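Local coordinates for ESX-1 secretion system protein EccA1 (Mycobacterium tuberculosis, PDB 4F3V) that is the N-terminal tetratricopeptide-repeat domain of an ATPase that may provide energy for exporting virulence factors through the ESX-1 type VII secretion system, at residues L7-E12 against L70-I76; I44-R48 against L81-I85; V144-R150 against R265-P271; A182-F187 against L254-A259. Numbering follows the deposited sequence.

Interaction 1 of 4, residues L7-E12 against L70-I76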
loop_
_atom_site.group_PDB
_atom_site.type_symbol
_atom_site.label_atom_id
_atom_site.label_comp_id
_atom_site.label_asym_id
_atom_site.label_seq_id
_atom_site.Cartn_x
_atom_site.Cartn_y
_atom_site.Cartn_z
ATOM N N LEU A 7 3.230 11.393 -30.708
ATOM C CA LEU A 7 3.048 10.813 -29.372
ATOM C C LEU A 7 1.947 9.751 -29.360
ATOM O O LEU A 7 2.076 8.727 -28.692
ATOM C CB LEU A 7 2.745 11.909 -28.332
ATOM C CG LEU A 7 3.811 12.989 -28.118
ATOM C CD1 LEU A 7 3.433 13.839 -26.892
ATOM C CD2 LEU A 7 5.205 12.408 -27.988
ATOM N N ALA A 8 0.871 10.019 -30.092
ATOM C CA ALA A 8 -0.209 9.047 -30.302
ATOM C C ALA A 8 0.335 7.724 -30.833
ATOM O O ALA A 8 0.052 6.655 -30.308
ATOM C CB ALA A 8 -1.233 9.589 -31.306
ATOM N N SER A 9 1.086 7.830 -31.919
ATOM C CA SER A 9 1.568 6.656 -32.577
ATOM C C SER A 9 2.623 5.933 -31.668
ATOM O O SER A 9 2.649 4.724 -31.613
ATOM C CB SER A 9 2.037 7.012 -33.989
ATOM O OG SER A 9 3.356 7.458 -33.984
ATOM N N LEU A 10 3.440 6.674 -30.912
ATOM C CA LEU A 10 4.363 6.055 -29.945
ATOM C C LEU A 10 3.591 5.313 -28.845
ATOM O O LEU A 10 3.967 4.205 -28.458
ATOM C CB LEU A 10 5.282 7.097 -29.290
ATOM C CG LEU A 10 6.423 7.709 -30.116
ATOM C CD1 LEU A 10 7.050 8.829 -29.286
ATOM C CD2 LEU A 10 7.460 6.703 -30.526
ATOM N N PHE A 11 2.492 5.900 -28.379
ATOM C CA PHE A 11 1.681 5.251 -27.362
ATOM C C PHE A 11 1.043 3.953 -27.853
ATOM O O PHE A 11 1.086 2.911 -27.187
ATOM C CB PHE A 11 0.566 6.208 -26.856
ATOM C CG PHE A 11 -0.153 5.670 -25.667
ATOM C CD1 PHE A 11 0.331 5.877 -24.421
ATOM C CD2 PHE A 11 -1.265 4.857 -25.829
ATOM C CE1 PHE A 11 -0.318 5.334 -23.314
ATOM C CE2 PHE A 11 -1.915 4.300 -24.742
ATOM C CZ PHE A 11 -1.436 4.533 -23.480
ATOM N N GLU A 12 0.412 4.024 -29.020
ATOM C CA GLU A 12 -0.187 2.870 -29.630
ATOM C C GLU A 12 0.860 1.749 -29.815
ATOM O O GLU A 12 0.627 0.591 -29.460
ATOM C CB GLU A 12 -0.775 3.328 -30.932
ATOM C CG GLU A 12 -1.437 2.276 -31.740
ATOM C CD GLU A 12 -2.072 2.891 -32.922
ATOM O OE1 GLU A 12 -1.580 3.941 -33.418
ATOM O OE2 GLU A 12 -3.080 2.331 -33.320
ATOM N N LEU A 70 -4.269 10.683 -23.791
ATOM C CA LEU A 70 -3.340 10.146 -24.786
ATOM C C LEU A 70 -3.787 8.790 -25.321
ATOM O O LEU A 70 -3.852 8.600 -26.527
ATOM C CB LEU A 70 -1.909 10.039 -24.187
ATOM C CG LEU A 70 -0.818 9.487 -25.108
ATOM C CD1 LEU A 70 -0.796 10.286 -26.420
ATOM C CD2 LEU A 70 0.525 9.518 -24.367
ATOM N N SER A 71 -4.107 7.848 -24.417
ATOM C CA SER A 71 -4.618 6.560 -24.815
ATOM C C SER A 71 -5.903 6.749 -25.643
ATOM O O SER A 71 -6.106 6.115 -26.677
ATOM C CB SER A 71 -4.890 5.690 -23.586
ATOM O OG SER A 71 -5.773 6.318 -22.702
ATOM N N GLY A 72 -6.752 7.673 -25.197
ATOM C CA GLY A 72 -7.994 7.993 -25.915
ATOM C C GLY A 72 -7.806 8.478 -27.344
ATOM O O GLY A 72 -8.609 8.184 -28.212
ATOM N N SER A 73 -6.706 9.182 -27.605
ATOM C CA SER A 73 -6.434 9.694 -28.942
ATOM C C SER A 73 -6.115 8.545 -29.936
ATOM O O SER A 73 -6.105 8.744 -31.136
ATOM C CB SER A 73 -5.309 10.723 -28.900
ATOM O OG SER A 73 -4.063 10.097 -28.702
ATOM N N VAL A 74 -5.838 7.345 -29.422
ATOM C CA VAL A 74 -5.671 6.166 -30.264
ATOM C C VAL A 74 -6.683 5.073 -29.899
ATOM O O VAL A 74 -6.465 3.888 -30.167
ATOM C CB VAL A 74 -4.213 5.647 -30.224
ATOM C CG1 VAL A 74 -3.316 6.577 -31.038
ATOM C CG2 VAL A 74 -3.700 5.463 -28.799
ATOM N N GLN A 75 -7.785 5.488 -29.289
ATOM C CA GLN A 75 -8.917 4.616 -28.965
ATOM C C GLN A 75 -8.559 3.431 -28.078
ATOM O O GLN A 75 -9.114 2.350 -28.233
ATOM C CB GLN A 75 -9.633 4.152 -30.263
ATOM C CG GLN A 75 -10.091 5.305 -31.150
ATOM C CD GLN A 75 -8.972 5.869 -32.046
ATOM O OE1 GLN A 75 -8.229 5.112 -32.673
ATOM N NE2 GLN A 75 -8.905 7.200 -32.166
ATOM N N ILE A 76 -7.639 3.625 -27.134
ATOM C CA ILE A 76 -7.261 2.539 -26.209
ATOM C C ILE A 76 -7.800 2.874 -24.832
ATOM O O ILE A 76 -7.628 4.000 -24.339
ATOM C CB ILE A 76 -5.734 2.365 -26.157
ATOM C CG1 ILE A 76 -5.212 1.830 -27.508
ATOM C CG2 ILE A 76 -5.296 1.458 -24.982
ATOM C CD1 ILE A 76 -3.695 1.773 -27.609
HETATM O O HOH W 1 -5.434 1.760 -31.499
#

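Interaction 2 of 4, residues I44-R48 against L81-I85. With SO4 (sulfate ion), chain D.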
loop_
_atom_site.group_PDB
_atom_site.type_symbol
_atom_site.label_atom_id
_atom_site.label_comp_id
_atom_site.label_asym_id
_atom_site.label_seq_id
_atom_site.Cartn_x
_atom_site.Cartn_y
_atom_site.Cartn_z
ATOM N N ILE A 44 1.777 6.096 -16.576
ATOM C CA ILE A 44 1.152 4.841 -16.170
ATOM C C ILE A 44 1.708 3.654 -17.001
ATOM O O ILE A 44 1.916 2.565 -16.484
ATOM C CB ILE A 44 -0.398 4.946 -16.242
ATOM C CG1 ILE A 44 -0.877 6.008 -15.220
ATOM C CG2 ILE A 44 -1.065 3.595 -15.986
ATOM C CD1 ILE A 44 -2.335 6.432 -15.392
ATOM N N GLY A 45 1.916 3.872 -18.285
ATOM C CA GLY A 45 2.575 2.867 -19.145
ATOM C C GLY A 45 3.938 2.478 -18.590
ATOM O O GLY A 45 4.283 1.294 -18.548
ATOM N N ARG A 46 4.708 3.463 -18.121
ATOM C CA ARG A 46 6.027 3.179 -17.532
ATOM C C ARG A 46 5.900 2.294 -16.293
ATOM O O ARG A 46 6.682 1.330 -16.120
ATOM C CB ARG A 46 6.785 4.456 -17.202
ATOM C CG ARG A 46 7.267 5.202 -18.441
ATOM C CD ARG A 46 7.853 6.562 -18.121
ATOM N NE ARG A 46 8.980 6.482 -17.199
ATOM C CZ ARG A 46 10.000 7.347 -17.141
ATOM N NH1 ARG A 46 10.066 8.409 -17.941
ATOM N NH2 ARG A 46 10.949 7.155 -16.247
ATOM N N ILE A 47 4.910 2.607 -15.452
ATOM C CA ILE A 47 4.604 1.789 -14.270
ATOM C C ILE A 47 4.298 0.348 -14.690
ATOM O O ILE A 47 4.811 -0.602 -14.121
ATOM C CB ILE A 47 3.410 2.361 -13.459
ATOM C CG1 ILE A 47 3.795 3.705 -12.827
ATOM C CG2 ILE A 47 2.987 1.362 -12.388
ATOM C CD1 ILE A 47 2.668 4.427 -12.085
ATOM N N ARG A 48 3.466 0.204 -15.720
ATOM C CA ARG A 48 3.152 -1.117 -16.231
ATOM C C ARG A 48 4.419 -1.888 -16.654
ATOM O O ARG A 48 4.451 -3.118 -16.548
ATOM C CB ARG A 48 2.195 -0.991 -17.407
ATOM C CG ARG A 48 2.020 -2.236 -18.245
ATOM C CD ARG A 48 1.328 -3.332 -17.478
ATOM N NE ARG A 48 1.086 -4.468 -18.363
ATOM C CZ ARG A 48 2.003 -5.356 -18.735
ATOM N NH1 ARG A 48 3.253 -5.276 -18.307
ATOM N NH2 ARG A 48 1.658 -6.335 -19.552
ATOM N N LEU A 81 -4.154 -1.698 -20.616
ATOM C CA LEU A 81 -2.742 -1.817 -20.220
ATOM C C LEU A 81 -2.523 -2.793 -19.055
ATOM O O LEU A 81 -1.410 -3.308 -18.874
ATOM C CB LEU A 81 -2.151 -0.463 -19.857
ATOM C CG LEU A 81 -1.673 0.373 -21.031
ATOM C CD1 LEU A 81 -2.874 0.698 -21.919
ATOM C CD2 LEU A 81 -0.952 1.616 -20.522
ATOM N N ASN A 82 -3.571 -3.013 -18.252
ATOM C CA ASN A 82 -3.509 -3.864 -17.054
ATOM C C ASN A 82 -2.406 -3.420 -16.088
ATOM O O ASN A 82 -1.688 -4.245 -15.531
ATOM C CB ASN A 82 -3.347 -5.349 -17.397
ATOM C CG ASN A 82 -4.551 -5.919 -18.131
ATOM O OD1 ASN A 82 -5.692 -5.745 -17.701
ATOM N ND2 ASN A 82 -4.299 -6.612 -19.249
ATOM N N ALA A 83 -2.261 -2.106 -15.906
ATOM C CA ALA A 83 -1.323 -1.566 -14.907
ATOM C C ALA A 83 -1.928 -1.774 -13.507
ATOM O O ALA A 83 -3.160 -1.751 -13.353
ATOM C CB ALA A 83 -1.038 -0.102 -15.169
ATOM N N ARG A 84 -1.074 -2.049 -12.527
ATOM C CA ARG A 84 -1.491 -2.233 -11.132
ATOM C C ARG A 84 -0.525 -1.459 -10.257
ATOM O O ARG A 84 0.635 -1.316 -10.622
ATOM C CB ARG A 84 -1.489 -3.713 -10.748
ATOM C CG ARG A 84 -2.429 -4.575 -11.590
ATOM C CD ARG A 84 -2.497 -6.013 -11.057
ATOM N NE ARG A 84 -3.204 -6.082 -9.768
ATOM C CZ ARG A 84 -4.526 -6.201 -9.598
ATOM N NH1 ARG A 84 -5.368 -6.271 -10.620
ATOM N NH2 ARG A 84 -5.016 -6.209 -8.380
ATOM N N ILE A 85 -0.992 -0.955 -9.118
ATOM C CA ILE A 85 -0.134 -0.252 -8.153
ATOM C C ILE A 85 -0.272 -0.876 -6.739
ATOM O O ILE A 85 -1.280 -1.513 -6.411
ATOM C CB ILE A 85 -0.384 1.268 -8.085
ATOM C CG1 ILE A 85 -1.869 1.636 -8.160
ATOM C CG2 ILE A 85 0.379 2.009 -9.185
ATOM C CD1 ILE A 85 -2.636 1.541 -6.867
HETATM S S SO4 D . -8.570 -7.151 -9.142
HETATM O O1 SO4 D . -8.477 -8.618 -8.950
HETATM O O2 SO4 D . -7.538 -6.508 -8.300
HETATM O O3 SO4 D . -8.319 -6.790 -10.557
HETATM O O4 SO4 D . -9.913 -6.689 -8.742
HETATM O O HOH W 2 -0.957 -6.285 -20.494
#

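Interaction 3 of 4, residues V144-R150 against R265-P271. With SO4 (sulfate ion), chain F.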
loop_
_atom_site.group_PDB
_atom_site.type_symbol
_atom_site.label_atom_id
_atom_site.label_comp_id
_atom_site.label_asym_id
_atom_site.label_seq_id
_atom_site.Cartn_x
_atom_site.Cartn_y
_atom_site.Cartn_z
ATOM N N VAL A 144 -1.382 5.036 5.613
ATOM C CA VAL A 144 -0.611 6.224 5.917
ATOM C C VAL A 144 -0.354 6.357 7.426
ATOM O O VAL A 144 0.803 6.569 7.872
ATOM C CB VAL A 144 -1.295 7.495 5.367
ATOM C CG1 VAL A 144 -0.524 8.782 5.750
ATOM C CG2 VAL A 144 -1.476 7.377 3.863
ATOM N N TYR A 145 -1.421 6.224 8.213
ATOM C CA TYR A 145 -1.312 6.316 9.667
ATOM C C TYR A 145 -0.410 5.177 10.208
ATOM O O TYR A 145 0.394 5.395 11.119
ATOM C CB TYR A 145 -2.710 6.270 10.333
ATOM C CG TYR A 145 -3.530 7.554 10.221
ATOM C CD1 TYR A 145 -2.970 8.813 10.494
ATOM C CD2 TYR A 145 -4.880 7.504 9.918
ATOM C CE1 TYR A 145 -3.716 9.977 10.389
ATOM C CE2 TYR A 145 -5.643 8.653 9.841
ATOM C CZ TYR A 145 -5.069 9.881 10.096
ATOM O OH TYR A 145 -5.860 10.976 9.988
ATOM N N GLY A 146 -0.543 3.979 9.647
ATOM C CA GLY A 146 0.272 2.829 10.095
ATOM C C GLY A 146 1.740 3.078 9.847
ATOM O O GLY A 146 2.590 2.748 10.693
ATOM N N ALA A 147 2.045 3.685 8.688
ATOM C CA ALA A 147 3.427 4.004 8.338
ATOM C C ALA A 147 4.065 4.920 9.387
ATOM O O ALA A 147 5.243 4.765 9.717
ATOM C CB ALA A 147 3.538 4.602 6.935
ATOM N N ALA A 148 3.258 5.809 9.952
ATOM C CA ALA A 148 3.699 6.761 10.984
ATOM C C ALA A 148 3.493 6.239 12.412
ATOM O O ALA A 148 3.618 7.000 13.401
ATOM C CB ALA A 148 2.943 8.097 10.802
ATOM N N GLU A 149 3.136 4.962 12.531
ATOM C CA GLU A 149 2.851 4.332 13.846
ATOM C C GLU A 149 1.773 5.070 14.654
ATOM O O GLU A 149 1.799 5.111 15.905
ATOM C CB GLU A 149 4.136 4.179 14.668
ATOM C CG GLU A 149 5.187 3.346 13.941
ATOM C CD GLU A 149 6.513 3.205 14.686
ATOM O OE1 GLU A 149 6.562 3.267 15.915
ATOM O OE2 GLU A 149 7.538 3.013 14.010
ATOM N N ARG A 150 0.779 5.588 13.940
ATOM C CA ARG A 150 -0.344 6.252 14.561
ATOM C C ARG A 150 -1.481 5.245 14.771
ATOM O O ARG A 150 -2.491 5.259 14.059
ATOM C CB ARG A 150 -0.756 7.446 13.707
ATOM C CG ARG A 150 0.244 8.584 13.840
ATOM C CD ARG A 150 -0.111 9.760 12.940
ATOM N NE ARG A 150 -1.346 10.436 13.338
ATOM C CZ ARG A 150 -1.680 11.680 12.972
ATOM N NH1 ARG A 150 -0.881 12.409 12.193
ATOM N NH2 ARG A 150 -2.813 12.204 13.404
ATOM N N ARG A 265 3.227 13.041 21.390
ATOM C CA ARG A 265 4.261 13.310 20.389
ATOM C C ARG A 265 4.320 14.807 20.083
ATOM O O ARG A 265 3.287 15.431 19.842
ATOM C CB ARG A 265 3.979 12.531 19.103
ATOM C CG ARG A 265 4.219 11.036 19.190
ATOM C CD ARG A 265 3.737 10.331 17.921
ATOM N NE ARG A 265 3.827 8.872 18.043
ATOM C CZ ARG A 265 3.550 8.020 17.048
ATOM N NH1 ARG A 265 3.159 8.471 15.850
ATOM N NH2 ARG A 265 3.673 6.719 17.249
ATOM N N ALA A 266 5.520 15.377 20.074
ATOM C CA ALA A 266 5.704 16.768 19.641
ATOM C C ALA A 266 5.286 16.913 18.165
ATOM O O ALA A 266 4.781 17.961 17.748
ATOM C CB ALA A 266 7.150 17.218 19.851
ATOM N N ASP A 267 5.501 15.849 17.390
ATOM C CA ASP A 267 5.042 15.779 16.005
ATOM C C ASP A 267 4.322 14.440 15.825
ATOM O O ASP A 267 4.966 13.406 15.857
ATOM C CB ASP A 267 6.241 15.867 15.081
ATOM C CG ASP A 267 5.888 15.638 13.600
ATOM O OD1 ASP A 267 4.723 15.376 13.233
ATOM O OD2 ASP A 267 6.828 15.734 12.800
ATOM N N PRO A 268 2.992 14.464 15.655
ATOM C CA PRO A 268 2.188 13.249 15.579
ATOM C C PRO A 268 2.705 12.255 14.527
ATOM O O PRO A 268 2.504 11.063 14.677
ATOM C CB PRO A 268 0.790 13.744 15.160
ATOM C CG PRO A 268 0.827 15.206 15.175
ATOM C CD PRO A 268 2.182 15.694 15.577
ATOM N N TRP A 269 3.358 12.755 13.475
ATOM C CA TRP A 269 3.904 11.884 12.411
ATOM C C TRP A 269 5.199 11.209 12.774
ATOM O O TRP A 269 5.687 10.364 12.019
ATOM C CB TRP A 269 4.094 12.696 11.144
ATOM C CG TRP A 269 2.805 13.208 10.538
ATOM C CD1 TRP A 269 2.422 14.547 10.344
ATOM C CD2 TRP A 269 1.690 12.417 10.014
ATOM N NE1 TRP A 269 1.188 14.628 9.737
ATOM C CE2 TRP A 269 0.688 13.382 9.518
ATOM C CE3 TRP A 269 1.431 11.061 9.894
ATOM C CZ2 TRP A 269 -0.510 12.975 8.939
ATOM C CZ3 TRP A 269 0.218 10.664 9.309
ATOM C CH2 TRP A 269 -0.730 11.608 8.838
ATOM N N ASP A 270 5.795 11.588 13.905
ATOM C CA ASP A 270 7.130 11.133 14.294
ATOM C C ASP A 270 7.098 10.354 15.629
ATOM O O ASP A 270 7.038 10.946 16.710
ATOM C CB ASP A 270 8.087 12.331 14.392
ATOM C CG ASP A 270 9.535 11.920 14.685
ATOM O OD1 ASP A 270 9.840 10.717 14.779
ATOM O OD2 ASP A 270 10.387 12.810 14.833
ATOM N N PRO A 271 7.162 9.017 15.541
ATOM C CA PRO A 271 7.154 8.192 16.723
ATOM C C PRO A 271 8.332 8.462 17.655
ATOM O O PRO A 271 8.234 8.180 18.853
ATOM C CB PRO A 271 7.270 6.760 16.174
ATOM C CG PRO A 271 7.036 6.859 14.722
ATOM C CD PRO A 271 7.362 8.244 14.305
HETATM S S SO4 F . -2.665 15.426 12.060
HETATM O O1 SO4 F . -3.148 15.540 13.461
HETATM O O2 SO4 F . -1.212 15.167 12.087
HETATM O O3 SO4 F . -3.437 14.350 11.360
HETATM O O4 SO4 F . -2.878 16.700 11.344
#

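Interaction 4 of 4, residues A182-F187 against L254-A259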
loop_
_atom_site.group_PDB
_atom_site.type_symbol
_atom_site.label_atom_id
_atom_site.label_comp_id
_atom_site.label_asym_id
_atom_site.label_seq_id
_atom_site.Cartn_x
_atom_site.Cartn_y
_atom_site.Cartn_z
ATOM N N ALA A 182 -1.825 -4.892 18.618
ATOM C CA ALA A 182 -0.544 -5.446 19.072
ATOM C C ALA A 182 0.463 -4.357 19.445
ATOM O O ALA A 182 1.107 -4.439 20.496
ATOM C CB ALA A 182 0.022 -6.366 18.010
ATOM N N ASN A 183 0.554 -3.323 18.617
ATOM C CA ASN A 183 1.476 -2.232 18.865
ATOM C C ASN A 183 1.088 -1.366 20.073
ATOM O O ASN A 183 1.903 -0.593 20.567
ATOM C CB ASN A 183 1.633 -1.387 17.598
ATOM C CG ASN A 183 2.623 -1.985 16.609
ATOM O OD1 ASN A 183 3.822 -1.891 16.811
ATOM N ND2 ASN A 183 2.128 -2.584 15.541
ATOM N N LEU A 184 -0.171 -1.475 20.499
ATOM C CA LEU A 184 -0.669 -0.827 21.698
ATOM C C LEU A 184 -0.687 -1.790 22.914
ATOM O O LEU A 184 -1.276 -1.479 23.956
ATOM C CB LEU A 184 -2.075 -0.268 21.445
ATOM C CG LEU A 184 -2.187 0.884 20.428
ATOM C CD1 LEU A 184 -3.627 1.082 19.953
ATOM C CD2 LEU A 184 -1.597 2.176 21.003
ATOM N N ALA A 185 -0.033 -2.940 22.776
ATOM C CA ALA A 185 0.066 -3.933 23.844
ATOM C C ALA A 185 -1.279 -4.558 24.239
ATOM O O ALA A 185 -1.424 -5.093 25.343
ATOM C CB ALA A 185 0.768 -3.335 25.071
ATOM N N LEU A 186 -2.238 -4.512 23.312
ATOM C CA LEU A 186 -3.547 -5.132 23.475
ATOM C C LEU A 186 -3.467 -6.503 22.816
ATOM O O LEU A 186 -4.072 -6.762 21.780
ATOM C CB LEU A 186 -4.628 -4.266 22.831
ATOM C CG LEU A 186 -4.737 -2.828 23.355
ATOM C CD1 LEU A 186 -5.836 -2.066 22.639
ATOM C CD2 LEU A 186 -4.958 -2.781 24.858
ATOM N N PHE A 187 -2.687 -7.367 23.444
ATOM C CA PHE A 187 -2.212 -8.568 22.801
ATOM C C PHE A 187 -3.301 -9.625 22.584
ATOM O O PHE A 187 -3.297 -10.316 21.560
ATOM C CB PHE A 187 -1.039 -9.155 23.612
ATOM C CG PHE A 187 0.190 -8.272 23.639
ATOM C CD1 PHE A 187 0.775 -7.858 22.451
ATOM C CD2 PHE A 187 0.751 -7.840 24.838
ATOM C CE1 PHE A 187 1.905 -7.049 22.450
ATOM C CE2 PHE A 187 1.873 -7.021 24.839
ATOM C CZ PHE A 187 2.449 -6.639 23.631
ATOM N N LEU A 254 8.571 -6.894 20.604
ATOM C CA LEU A 254 7.903 -5.721 20.070
ATOM C C LEU A 254 7.943 -4.578 21.095
ATOM O O LEU A 254 7.591 -4.776 22.256
ATOM C CB LEU A 254 6.454 -6.086 19.765
ATOM C CG LEU A 254 5.600 -5.031 19.116
ATOM C CD1 LEU A 254 6.223 -4.659 17.776
ATOM C CD2 LEU A 254 4.148 -5.512 19.023
ATOM N N LYS A 255 8.387 -3.402 20.679
ATOM C CA LYS A 255 8.337 -2.226 21.555
ATOM C C LYS A 255 6.976 -1.613 21.350
ATOM O O LYS A 255 6.621 -1.298 20.229
ATOM C CB LYS A 255 9.445 -1.230 21.213
ATOM C CG LYS A 255 10.826 -1.852 21.308
ATOM C CD LYS A 255 11.963 -0.836 21.193
ATOM C CE LYS A 255 13.297 -1.543 20.966
ATOM N NZ LYS A 255 14.413 -0.558 20.924
ATOM N N THR A 256 6.171 -1.507 22.396
ATOM C CA THR A 256 4.795 -1.064 22.220
ATOM C C THR A 256 4.649 0.377 22.674
ATOM O O THR A 256 5.531 0.914 23.315
ATOM C CB THR A 256 3.798 -1.974 22.964
ATOM O OG1 THR A 256 4.171 -2.019 24.344
ATOM C CG2 THR A 256 3.753 -3.406 22.345
ATOM N N THR A 257 3.534 0.997 22.303
ATOM C CA THR A 257 3.199 2.344 22.737
ATOM C C THR A 257 1.768 2.338 23.302
ATOM O O THR A 257 1.171 1.267 23.513
ATOM C CB THR A 257 3.396 3.357 21.580
ATOM O OG1 THR A 257 3.254 4.709 22.055
ATOM C CG2 THR A 257 2.411 3.103 20.442
ATOM N N THR A 258 1.223 3.526 23.547
ATOM C CA THR A 258 -0.134 3.706 24.098
ATOM C C THR A 258 -0.782 4.927 23.453
ATOM O O THR A 258 -0.088 5.775 22.856
ATOM C CB THR A 258 -0.085 3.941 25.618
ATOM O OG1 THR A 258 0.501 5.213 25.870
ATOM C CG2 THR A 258 0.744 2.871 26.326
ATOM N N ALA A 259 -2.099 5.042 23.601
ATOM C CA ALA A 259 -2.833 6.206 23.127
ATOM C C ALA A 259 -2.253 7.505 23.714
ATOM O O ALA A 259 -2.029 8.489 22.992
ATOM C CB ALA A 259 -4.303 6.085 23.480
HETATM O O HOH W 3 4.840 0.141 18.630
#

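Interaction 1 of 4, residues L7-E12 against L70-I76
A Schellman motif that ends helix 69-72 supplies one half of this contact, and the N-terminal helix 2-17 supplies the other. Gln75, with positive phi, is the C-prime residue: Ile76 N bonds to Ser71 O at 3.0 Å and Gln75 N to Gly72 O at 3.0 Å. Leu70 from the helix, with Val74 and Ile76 from the turn that follows, surround Phe11. Its CD1 lies 3.6 Å from Leu70 CD2, its CD2 3.9 Å from Val74 CG2, and Ile76 CD1 approaches the ring edge, 4.2 Å from CE2. Ser71 N lies over one face of the ring, and Ser71 CB is 3.5 Å from Phe11 CE2, while the Ser71 hydroxyl bonds to Asp41 of helix 40-48. In this all-helical part of the tetratricopeptide-repeat domain, a helix terminus thus serves as a packing surface. One turn back, Ala8 is small enough to let Val74 come near: Ala8 CB to Val74 CG1 is 3.7 Å, and Ala8 O to the same methyl 3.4 Å. The two segments share no direct polar bond, but at the rim a water donates to Glu12 OE2 at 3.0 Å and to Val74 O at 2.7 Å. Helix 22-35 adds Ile32 against Leu70.

Interaction 2 of 4, residues I44-R48 against L81-I85
An arginine reaching from the last turn of a helix to a backbone carbonyl is the striking feature here. Arg48 NE donates to Leu81 O at 2.8 Å, with an N-H...O angle of 132°; the carbonyl oxygen lies at the guanidinium edge, near its plane. A water accepts from Arg48 NH2 at 2.8 Å and makes a weak bond back to Leu81 O at 3.4 Å, while NH1 forms a salt bridge with Glu22. One side chain therefore pins the 81-85 segment to helix 40-48 and also reaches helix 22-35. The backbones come close, with CA atoms of Arg48 and Ala83 only 4.7 Å apart, an approach that the small Ala83 side chain permits. Its CB packs 3.8 Å from Ile44 CG2 and 4.0 Å from Arg48 CB. The contact lies where the mainly helical chain enters a two-stranded antiparallel hairpin, 84-86 with 95-97. Ile47 CG2 meets Ile85 CG2 at 4.2 Å, and Leu81 CD2 sits 4.0 Å from Gly45 CA. Arg84 points its CA-to-CB bond away from the helix; its NH2 and NH1 bind a sulfate, probably from the crystallisation liquor, at 2.5 Å to O2 and 3.0 Å to O3, and its NE bonds to Thr95 on the partner strand.

Interaction 3 of 4, residues V144-R150 against R265-P271
Two carbonyls just past a helix end find their donors in one arginine. Helix 134-147 ends in a Schellman motif with Glu149 as C-prime residue, Arg150 N bonding to Tyr145 O at 2.9 Å and Glu149 N to Gly146 O at 2.9 Å. The carbonyls that follow are taken by Arg265: NH1 donates to Ala148 O at 2.9 Å and NH2 to Glu149 O at 2.8 Å. Arg265 NH1 also donates to Pro268 O at 2.9 Å, so the guanidinium braces its own loop as well. That loop contains a type I turn, Asp267 to Asp270, closed by Asp270 N to Asp267 O at 2.8 Å; an Asx turn, Trp269 N to Asp267 OD1 at 3.0 Å, overlaps it. Arg150, at the N-cap position of helix 151-158, uses its own guanidinium differently. It makes a cation-pi contact with Trp269, its CZ 4.2 Å from the centroid of the six-membered ring, while NE forms a salt bridge with Asp153. A sulfate, probably from the crystallisation liquor, accepts from Arg150 NH1 through O2 at 2.8 Å and from Arg150 NH2 through O3 at 3.0 Å. Ala148 CB meets the indole edge, 3.4 Å from Trp269 CE3. The C-terminal loop after helix 259-263 is thus seated at the junction of helices 134-147 and 151-158, with Tyr118 of helix 118-125 also meeting Trp269.

Interaction 4 of 4, residues A182-F187 against L254-A259
The CA-to-CB bond of Leu254 points toward the end of helix 167-183: CD2 lies 3.5 Å from Ala182 O and 4.3 Å from Ala182 CB, and CD1 is 3.8 Å from Asn183 OD1. The CA-to-CB bond of Lys255 points away, but its carbonyl is tied in through a water that donates to Lys255 O at 2.8 Å and to Asn183 OD1 at 2.9 Å; Asn183 ND2 bonds to Val179 O within its own helix. Thr256 directs its CA-to-CB bond toward the helix end, its CG2 3.4 Å from Ala182 O and 3.7 Å from Phe187 CZ. Thr257 makes the direct bond of the contact, N to Asn183 O at 2.9 Å and nearly linear at 171°, and its O receives a CA-H...O contact from Leu184 CA at 3.3 Å. The extended segment thereby supplies a donor to Asn183 O, a carbonyl inside the Schellman motif in which Ala185 is the C-prime residue. Thr258 is the N-cap of the next helix, its hydroxyl accepting from Gln261 N, and its CA touches Leu184 CD2 at 3.7 Å. Ala259 begins that helix, with N 3.9 Å from Leu184 CD2. Segment 254-259 lies across the turn between helices 167-183 and 187-198. Helix 151-158 contributes Trp151 beside Asn183 and Thr257, helix 207-221 packs on Phe187, and helix 259-263 sets Ile262 against Leu184.

Overall arrangement
From the N terminus, the chain runs through helices 22-35, 40-48 and 54-62 before interaction 1 brings 70-76 back to the first helix. Interaction 2 opens within that loop, at 44-48, and closes beyond it, at 81-85, so the two cross; they also touch, Ile76 against Leu81. Together they join the N-terminal helices to the start of the hairpin. Interactions 3 and 4 come later, in series with the first two, on the opposite side of the chain's centre. Interaction 3 spans 144-271, and interaction 4 lies within that span. Interaction 4 joins the segment before helix 259-263, and interaction 3 the one after it, to the ends of helices 167-183 and 134-147, respectively.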